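Local coordinates for protein spectinomycin phosphotransferase (PDB 3I1A) that probably transfers a phosphate group from a nucleotide to the antibiotic spectinomycin, giving resistance through a kinase-like aminoglycoside phosphotransferase fold, at residues A[239-242]-A[243-247]; A[270-274]-A[275-279]; A[283-286]-A[287-291]. One frame throughout, in Å; residues are numbered along the deposited sequence. Where two conformers were deposited one is given.

Contact 1: residues A[239-242]-A[243-247]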
loop_
_atom_site.group_PDB
_atom_site.type_symbol
_atom_site.label_atom_id
_atom_site.label_comp_id
_atom_site.label_asym_id
_atom_site.label_seq_id
_atom_site.Cartn_x
_atom_site.Cartn_y
_atom_site.Cartn_z
ATOM N N LYS A 239 -7.627 0.829 14.064
ATOM C CA LYS A 239 -6.405 0.051 13.921
ATOM C C LYS A 239 -6.590 -1.185 13.056
ATOM O O LYS A 239 -5.623 -1.664 12.453
ATOM C CB LYS A 239 -5.881 -0.375 15.304
ATOM C CG LYS A 239 -6.815 -1.306 16.106
ATOM C CD LYS A 239 -6.151 -1.689 17.447
ATOM C CE LYS A 239 -6.957 -2.757 18.210
ATOM N NZ LYS A 239 -8.342 -2.337 18.582
ATOM N N GLU A 240 -7.819 -1.704 13.006
ATOM C CA GLU A 240 -8.104 -2.892 12.223
ATOM C C GLU A 240 -7.847 -2.699 10.719
ATOM O O GLU A 240 -7.691 -3.676 9.983
ATOM C CB GLU A 240 -9.543 -3.365 12.511
ATOM C CG GLU A 240 -9.742 -3.954 13.939
ATOM C CD GLU A 240 -9.760 -2.924 15.068
ATOM O OE1 GLU A 240 -9.918 -1.705 14.816
ATOM O OE2 GLU A 240 -9.629 -3.346 16.234
ATOM N N ARG A 241 -7.791 -1.447 10.275
ATOM C CA ARG A 241 -7.464 -1.126 8.877
ATOM C C ARG A 241 -6.110 -1.771 8.537
ATOM O O ARG A 241 -5.881 -2.238 7.402
ATOM C CB ARG A 241 -7.348 0.381 8.728
ATOM C CG ARG A 241 -6.615 0.858 7.481
ATOM C CD ARG A 241 -7.465 0.711 6.236
ATOM N NE ARG A 241 -7.368 -0.643 5.690
ATOM C CZ ARG A 241 -7.902 -0.989 4.530
ATOM N NH1 ARG A 241 -8.559 -0.079 3.811
ATOM N NH2 ARG A 241 -7.793 -2.244 4.098
ATOM N N ASP A 242 -5.192 -1.749 9.500
ATOM C CA ASP A 242 -3.897 -2.380 9.300
ATOM C C ASP A 242 -3.850 -3.821 9.832
ATOM O O ASP A 242 -3.237 -4.711 9.216
ATOM C CB ASP A 242 -2.768 -1.579 9.986
ATOM C CG ASP A 242 -2.437 -0.296 9.259
ATOM O OD1 ASP A 242 -2.846 -0.142 8.088
ATOM O OD2 ASP A 242 -1.738 0.547 9.853
ATOM N N LEU A 243 -4.496 -4.078 10.964
ATOM C CA LEU A 243 -4.426 -5.418 11.530
ATOM C C LEU A 243 -5.028 -6.516 10.649
ATOM O O LEU A 243 -4.641 -7.676 10.769
ATOM C CB LEU A 243 -5.063 -5.442 12.938
ATOM C CG LEU A 243 -4.294 -4.568 13.943
ATOM C CD1 LEU A 243 -4.916 -4.680 15.376
ATOM C CD2 LEU A 243 -2.829 -4.999 13.966
ATOM N N MET A 244 -5.947 -6.147 9.761
ATOM C CA MET A 244 -6.603 -7.123 8.905
ATOM C C MET A 244 -5.616 -7.883 8.024
ATOM O O MET A 244 -5.904 -8.996 7.577
ATOM C CB MET A 244 -7.644 -6.435 8.021
ATOM C CG MET A 244 -7.066 -5.440 7.038
ATOM S SD MET A 244 -7.842 -5.543 5.371
ATOM C CE MET A 244 -6.767 -6.842 4.632
ATOM N N PHE A 245 -4.456 -7.293 7.792
ATOM C CA PHE A 245 -3.454 -7.934 6.948
ATOM C C PHE A 245 -2.715 -9.076 7.647
ATOM O O PHE A 245 -2.190 -9.977 6.985
ATOM C CB PHE A 245 -2.447 -6.891 6.462
ATOM C CG PHE A 245 -3.030 -5.924 5.458
ATOM C CD1 PHE A 245 -3.570 -4.702 5.872
ATOM C CD2 PHE A 245 -3.087 -6.256 4.106
ATOM C CE1 PHE A 245 -4.163 -3.828 4.948
ATOM C CE2 PHE A 245 -3.681 -5.378 3.176
ATOM C CZ PHE A 245 -4.214 -4.175 3.598
ATOM N N ILE A 246 -2.673 -9.055 8.979
ATOM C CA ILE A 246 -1.964 -10.110 9.718
ATOM C C ILE A 246 -2.871 -11.326 9.666
ATOM O O ILE A 246 -3.959 -11.326 10.242
ATOM C CB ILE A 246 -1.680 -9.652 11.172
ATOM C CG1 ILE A 246 -0.985 -8.275 11.145
ATOM C CG2 ILE A 246 -0.825 -10.695 11.907
ATOM C CD1 ILE A 246 0.350 -8.221 10.365
ATOM N N GLY A 247 -2.439 -12.350 8.932
ATOM C CA GLY A 247 -3.276 -13.527 8.760
ATOM C C GLY A 247 -4.314 -13.278 7.655
ATOM O O GLY A 247 -5.205 -14.104 7.414
#
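Leu-243 and Met-244 close a short helix back onto Lys-239 and Glu-240, in the part of the aminoglycoside phosphotransferase fold that follows strand 235-237; a type I beta turn, Leu-243 to Ile-246, then ends it. Three backbone bonds tie the two halves together. Leu-243 N reaches Lys-239 O at 3.1 Å, and Met-244 N reaches Glu-240 O at 3.0 Å, both spanning four residues. The third, from Phe-245 N to Asp-242 O (3.2 Å), spans only three, as the chain leaves the helix for the turn.

Lys-239 NZ makes a salt bridge to Glu-240 OE2 (2.9 Å), on the syn side but 25° out of the carboxylate plane, and the same oxygen also accepts from Asp-273 N. The carboxylate of Asp-242 is taken up outside the segment, by the backbone amides of His-210 and Ser-211 and by His-129.

In side-chain packing, the aliphatic run of Lys-239 passes CD1 of Leu-243, with CD 3.8 Å from it. Met-244 has CG between its backbone N and carbonyl carbon (chi1 64°), and from there its chain runs alongside Arg-241, NH2 lying 3.5 Å from SD. The guanidinium is tilted 22° from the Phe-245 ring. That ring takes Asp-242 O at its edge, while one face receives Met-244 CE, 3.6 Å above the plane and over the ring centre.

Contact 2: residues A[270-274]-A[275-279]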
loop_
_atom_site.group_PDB
_atom_site.type_symbol
_atom_site.label_atom_id
_atom_site.label_comp_id
_atom_site.label_asym_id
_atom_site.label_seq_id
_atom_site.Cartn_x
_atom_site.Cartn_y
_atom_site.Cartn_z
ATOM N N ILE A 270 -4.247 -7.149 22.239
ATOM C CA ILE A 270 -5.029 -8.241 21.666
ATOM C C ILE A 270 -6.521 -7.992 21.598
ATOM O O ILE A 270 -7.277 -8.878 21.179
ATOM C CB ILE A 270 -4.782 -9.570 22.416
ATOM C CG1 ILE A 270 -4.837 -9.345 23.927
ATOM C CG2 ILE A 270 -3.461 -10.163 21.969
ATOM C CD1 ILE A 270 -4.893 -10.621 24.722
ATOM N N ASN A 271 -6.971 -6.812 22.027
ATOM C CA ASN A 271 -8.397 -6.511 21.923
ATOM C C ASN A 271 -8.631 -5.894 20.564
ATOM O O ASN A 271 -8.521 -4.684 20.371
ATOM C CB ASN A 271 -8.856 -5.573 23.033
ATOM C CG ASN A 271 -8.843 -6.260 24.385
ATOM O OD1 ASN A 271 -9.604 -7.199 24.616
ATOM N ND2 ASN A 271 -7.954 -5.823 25.270
ATOM N N VAL A 272 -8.975 -6.771 19.630
ATOM C CA VAL A 272 -9.196 -6.405 18.248
ATOM C C VAL A 272 -10.671 -6.538 17.947
ATOM O O VAL A 272 -11.290 -7.557 18.258
ATOM C CB VAL A 272 -8.329 -7.323 17.340
ATOM C CG1 VAL A 272 -8.505 -6.969 15.857
ATOM C CG2 VAL A 272 -6.858 -7.177 17.740
ATOM N N ASP A 273 -11.246 -5.494 17.363
ATOM C CA ASP A 273 -12.663 -5.488 17.038
ATOM C C ASP A 273 -12.876 -6.368 15.815
ATOM O O ASP A 273 -12.504 -6.003 14.698
ATOM C CB ASP A 273 -13.133 -4.057 16.767
ATOM C CG ASP A 273 -14.630 -3.961 16.616
ATOM O OD1 ASP A 273 -15.227 -4.837 15.968
ATOM O OD2 ASP A 273 -15.217 -3.000 17.143
ATOM N N LYS A 274 -13.478 -7.533 16.037
ATOM C CA LYS A 274 -13.710 -8.501 14.978
ATOM C C LYS A 274 -14.670 -8.055 13.890
ATOM O O LYS A 274 -14.582 -8.523 12.744
ATOM C CB LYS A 274 -14.180 -9.831 15.579
ATOM C CG LYS A 274 -14.748 -10.806 14.563
ATOM C CD LYS A 274 -15.138 -12.129 15.221
ATOM C CE LYS A 274 -15.952 -12.994 14.278
ATOM N NZ LYS A 274 -17.289 -12.383 13.994
ATOM N N THR A 275 -15.582 -7.151 14.221
ATOM C CA THR A 275 -16.523 -6.681 13.226
ATOM C C THR A 275 -15.787 -5.752 12.265
ATOM O O THR A 275 -15.972 -5.820 11.053
ATOM C CB THR A 275 -17.692 -5.929 13.877
ATOM O OG1 THR A 275 -18.381 -6.819 14.780
ATOM C CG2 THR A 275 -18.638 -5.422 12.835
ATOM N N ILE A 276 -14.948 -4.880 12.805
ATOM C CA ILE A 276 -14.217 -3.987 11.929
ATOM C C ILE A 276 -13.146 -4.762 11.157
ATOM O O ILE A 276 -12.902 -4.485 9.987
ATOM C CB ILE A 276 -13.559 -2.819 12.696
ATOM C CG1 ILE A 276 -14.634 -2.026 13.454
ATOM C CG2 ILE A 276 -12.870 -1.866 11.686
ATOM C CD1 ILE A 276 -14.057 -0.892 14.325
ATOM N N LEU A 277 -12.527 -5.749 11.796
ATOM C CA LEU A 277 -11.498 -6.536 11.107
ATOM C C LEU A 277 -12.133 -7.309 9.933
ATOM O O LEU A 277 -11.575 -7.365 8.835
ATOM C CB LEU A 277 -10.837 -7.537 12.066
ATOM C CG LEU A 277 -9.544 -8.199 11.564
ATOM C CD1 LEU A 277 -8.362 -7.256 11.750
ATOM C CD2 LEU A 277 -9.279 -9.469 12.382
ATOM N N SER A 278 -13.306 -7.896 10.166
ATOM C CA SER A 278 -13.981 -8.647 9.102
ATOM C C SER A 278 -14.463 -7.690 8.002
ATOM O O SER A 278 -14.418 -8.019 6.815
ATOM C CB SER A 278 -15.162 -9.436 9.661
ATOM O OG SER A 278 -15.763 -10.218 8.627
ATOM N N TYR A 279 -14.919 -6.506 8.397
ATOM C CA TYR A 279 -15.361 -5.507 7.425
ATOM C C TYR A 279 -14.225 -5.171 6.444
ATOM O O TYR A 279 -14.422 -5.139 5.225
ATOM C CB TYR A 279 -15.771 -4.209 8.119
ATOM C CG TYR A 279 -15.918 -3.061 7.139
ATOM C CD1 TYR A 279 -17.003 -3.005 6.268
ATOM C CD2 TYR A 279 -14.925 -2.079 7.024
ATOM C CE1 TYR A 279 -17.095 -2.004 5.305
ATOM C CE2 TYR A 279 -15.003 -1.073 6.057
ATOM C CZ TYR A 279 -16.097 -1.046 5.204
ATOM O OH TYR A 279 -16.181 -0.055 4.273
#
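Asp-273 is the N-cap of the long helix 274-297, and its carboxylate closes the first turn by accepting from the amides of Thr-275 and Ile-276. A single oxygen does both jobs. OD1 takes Thr-275 N at 2.9 Å, nearly in line with its own C-O bond though the N-H is bent (132°), and takes Ile-276 N at 3.2 Å from above the carboxylate plane with a straighter N-H (162°). With CG turned opposite the backbone N (chi1 -172°), the carboxylate swings forward over the start of the helix, where its negative charge would interact favourably with the positive end of the helix dipole.

The backbone takes over from there: Leu-277 N bonds to Asp-273 O at 2.9 Å, and Ser-278 N bonds to Lys-274 O at 2.9 Å. The Ile-276 side chain crosses that of Asp-273 at about a right angle, its CD1 3.7 Å from OD2, so a hydrocarbon branch lies against the second carboxylate oxygen.

On the loop before the cap, Val-272 CG1 meets Leu-277 CD1 at 4.1 Å. Both side chains also touch Leu-243 of helix 240-243, and Asp-273 N donates to Glu-240, so the cap is held from the neighbouring helix as well. An aspartate gripping the second and third amides beyond it is the classic N-cap of an alpha helix.

Contact 3: residues A[283-286]-A[287-291]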
loop_
_atom_site.group_PDB
_atom_site.type_symbol
_atom_site.label_atom_id
_atom_site.label_comp_id
_atom_site.label_asym_id
_atom_site.label_seq_id
_atom_site.Cartn_x
_atom_site.Cartn_y
_atom_site.Cartn_z
ATOM N N GLU A 283 -14.231 -5.782 2.507
ATOM C CA GLU A 283 -14.219 -4.558 1.710
ATOM C C GLU A 283 -12.983 -4.394 0.830
ATOM O O GLU A 283 -13.072 -3.884 -0.284
ATOM C CB GLU A 283 -14.371 -3.340 2.632
ATOM C CG GLU A 283 -14.234 -1.982 1.955
ATOM C CD GLU A 283 -15.292 -1.670 0.899
ATOM O OE1 GLU A 283 -16.382 -2.287 0.901
ATOM O OE2 GLU A 283 -15.029 -0.778 0.069
ATOM N N ARG A 284 -11.813 -4.809 1.315
ATOM C CA ARG A 284 -10.634 -4.675 0.466
ATOM C C ARG A 284 -10.797 -5.556 -0.779
ATOM O O ARG A 284 -10.363 -5.170 -1.863
ATOM C CB ARG A 284 -9.368 -5.088 1.207
ATOM C CG ARG A 284 -8.098 -4.672 0.463
ATOM C CD ARG A 284 -6.845 -5.053 1.272
ATOM N NE ARG A 284 -5.634 -4.623 0.577
ATOM C CZ ARG A 284 -5.021 -5.332 -0.368
ATOM N NH1 ARG A 284 -5.500 -6.527 -0.731
ATOM N NH2 ARG A 284 -3.945 -4.828 -0.971
ATOM N N ILE A 285 -11.421 -6.726 -0.626
ATOM C CA ILE A 285 -11.627 -7.612 -1.790
ATOM C C ILE A 285 -12.649 -6.969 -2.735
ATOM O O ILE A 285 -12.495 -7.001 -3.963
ATOM C CB ILE A 285 -12.081 -9.023 -1.349
ATOM C CG1 ILE A 285 -10.997 -9.638 -0.463
ATOM C CG2 ILE A 285 -12.320 -9.922 -2.560
ATOM C CD1 ILE A 285 -11.392 -10.915 0.248
ATOM N N VAL A 286 -13.692 -6.374 -2.167
ATOM C CA VAL A 286 -14.689 -5.681 -2.976
ATOM C C VAL A 286 -14.035 -4.595 -3.820
ATOM O O VAL A 286 -14.369 -4.436 -5.006
ATOM C CB VAL A 286 -15.786 -5.058 -2.088
ATOM C CG1 VAL A 286 -16.661 -4.112 -2.918
ATOM C CG2 VAL A 286 -16.617 -6.155 -1.460
ATOM N N GLU A 287 -13.107 -3.855 -3.209
ATOM C CA GLU A 287 -12.365 -2.782 -3.872
ATOM C C GLU A 287 -11.594 -3.337 -5.078
ATOM O O GLU A 287 -11.602 -2.750 -6.156
ATOM C CB GLU A 287 -11.397 -2.112 -2.870
ATOM C CG GLU A 287 -11.975 -0.884 -2.164
ATOM C CD GLU A 287 -11.332 -0.570 -0.811
ATOM O OE1 GLU A 287 -10.088 -0.632 -0.710
ATOM O OE2 GLU A 287 -12.082 -0.249 0.140
ATOM N N ASP A 288 -10.927 -4.468 -4.882
ATOM C CA ASP A 288 -10.162 -5.119 -5.955
ATOM C C ASP A 288 -11.099 -5.722 -7.027
ATOM O O ASP A 288 -10.765 -5.721 -8.210
ATOM C CB ASP A 288 -9.272 -6.245 -5.408
ATOM C CG ASP A 288 -7.954 -5.732 -4.820
ATOM O OD1 ASP A 288 -7.594 -4.576 -5.077
ATOM O OD2 ASP A 288 -7.282 -6.513 -4.119
ATOM N N ILE A 289 -12.259 -6.240 -6.634
ATOM C CA ILE A 289 -13.151 -6.819 -7.644
ATOM C C ILE A 289 -13.605 -5.669 -8.538
ATOM O O ILE A 289 -13.758 -5.816 -9.757
ATOM C CB ILE A 289 -14.392 -7.534 -6.981
ATOM C CG1 ILE A 289 -13.947 -8.852 -6.344
ATOM C CG2 ILE A 289 -15.465 -7.835 -8.028
ATOM C CD1 ILE A 289 -14.998 -9.532 -5.485
ATOM N N ALA A 290 -13.834 -4.509 -7.932
ATOM C CA ALA A 290 -14.284 -3.357 -8.687
ATOM C C ALA A 290 -13.228 -2.882 -9.680
ATOM O O ALA A 290 -13.528 -2.617 -10.841
ATOM C CB ALA A 290 -14.673 -2.211 -7.725
ATOM N N VAL A 291 -11.988 -2.768 -9.209
ATOM C CA VAL A 291 -10.881 -2.301 -10.028
ATOM C C VAL A 291 -10.466 -3.284 -11.117
ATOM O O VAL A 291 -10.436 -2.929 -12.313
ATOM C CB VAL A 291 -9.659 -1.938 -9.128
ATOM C CG1 VAL A 291 -8.449 -1.669 -9.980
ATOM C CG2 VAL A 291 -9.984 -0.686 -8.281
HETATM O O HOH W 1 -8.561 -3.023 -2.307
#
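Glu-283 swings CG opposite its backbone N (chi1 174°) and folds at chi2 (63°), which brings its carboxylate across that of Glu-287, one turn further along helix 274-297. Arg-284 also starts opposite its backbone N but stays extended as far as NE, carrying its guanidinium out beside Asp-288. The two glutamates cross at about a right angle, their carboxylate planes 62° apart, and OE2 of Glu-283 lies 3.0 Å from OE2 of Glu-287. Glu-287 was modelled in two conformers, so this close approach applies to one of them. Glu-283 OE1 looks elsewhere, to Arg-151 and Ser-192.

Between Arg-284 and Asp-288 the attraction is loose: NH1 and OD2 stand 3.8 Å apart, the oxygen well out of the guanidinium plane with no N-H aimed at it. The stronger partners are outside, Asp-212 for Arg-284 and Tyr-312 for Asp-288. A water hydrogen-bonds to Arg-284 O at 2.8 Å.

Regular i to i+4 bonds hold the backbone, among them Ile-289 N to Ile-285 O at 2.8 Å. On the side of the helix facing Leu-188, Ile-285 CG2 meets Ile-289 CD1 at 4.0 Å.

Arg-284 lies about 7 Å, side chain to side chain, from Asn-217, which binds magnesium in another structure of this protein, though no metal is bound here. In this one of two copies the glutamate oxygens would repel if both were charged; the salt bridge of Glu-283 to Arg-151 would ease that, and any shift of ionisation remains doubtful, while Arg-284 and Asp-288 feel each other mainly through charge.

In the fold
Along the chain the three contacts come in series, contact 1 on helix 240-243 and its following turn, contacts 2 and 3 both on helix 274-297. Contact 2 starts that helix and contact 3 lies further along it, their centres about 19 Å apart. Contact 1 packs against both: its centre is about 8 Å from that of contact 2, where Glu-240 meets Asp-273, Lys-239 meets Asn-271, and Leu-243 and Met-244 meet Leu-277, and about 16 Å from that of contact 3, where Phe-245 and Met-244 touch Arg-284. The short helix and the turn after it thus meet the long helix at two levels, near the magnesium-binding residues Asn-217 and Asp-230 at Phe-245 and Arg-284.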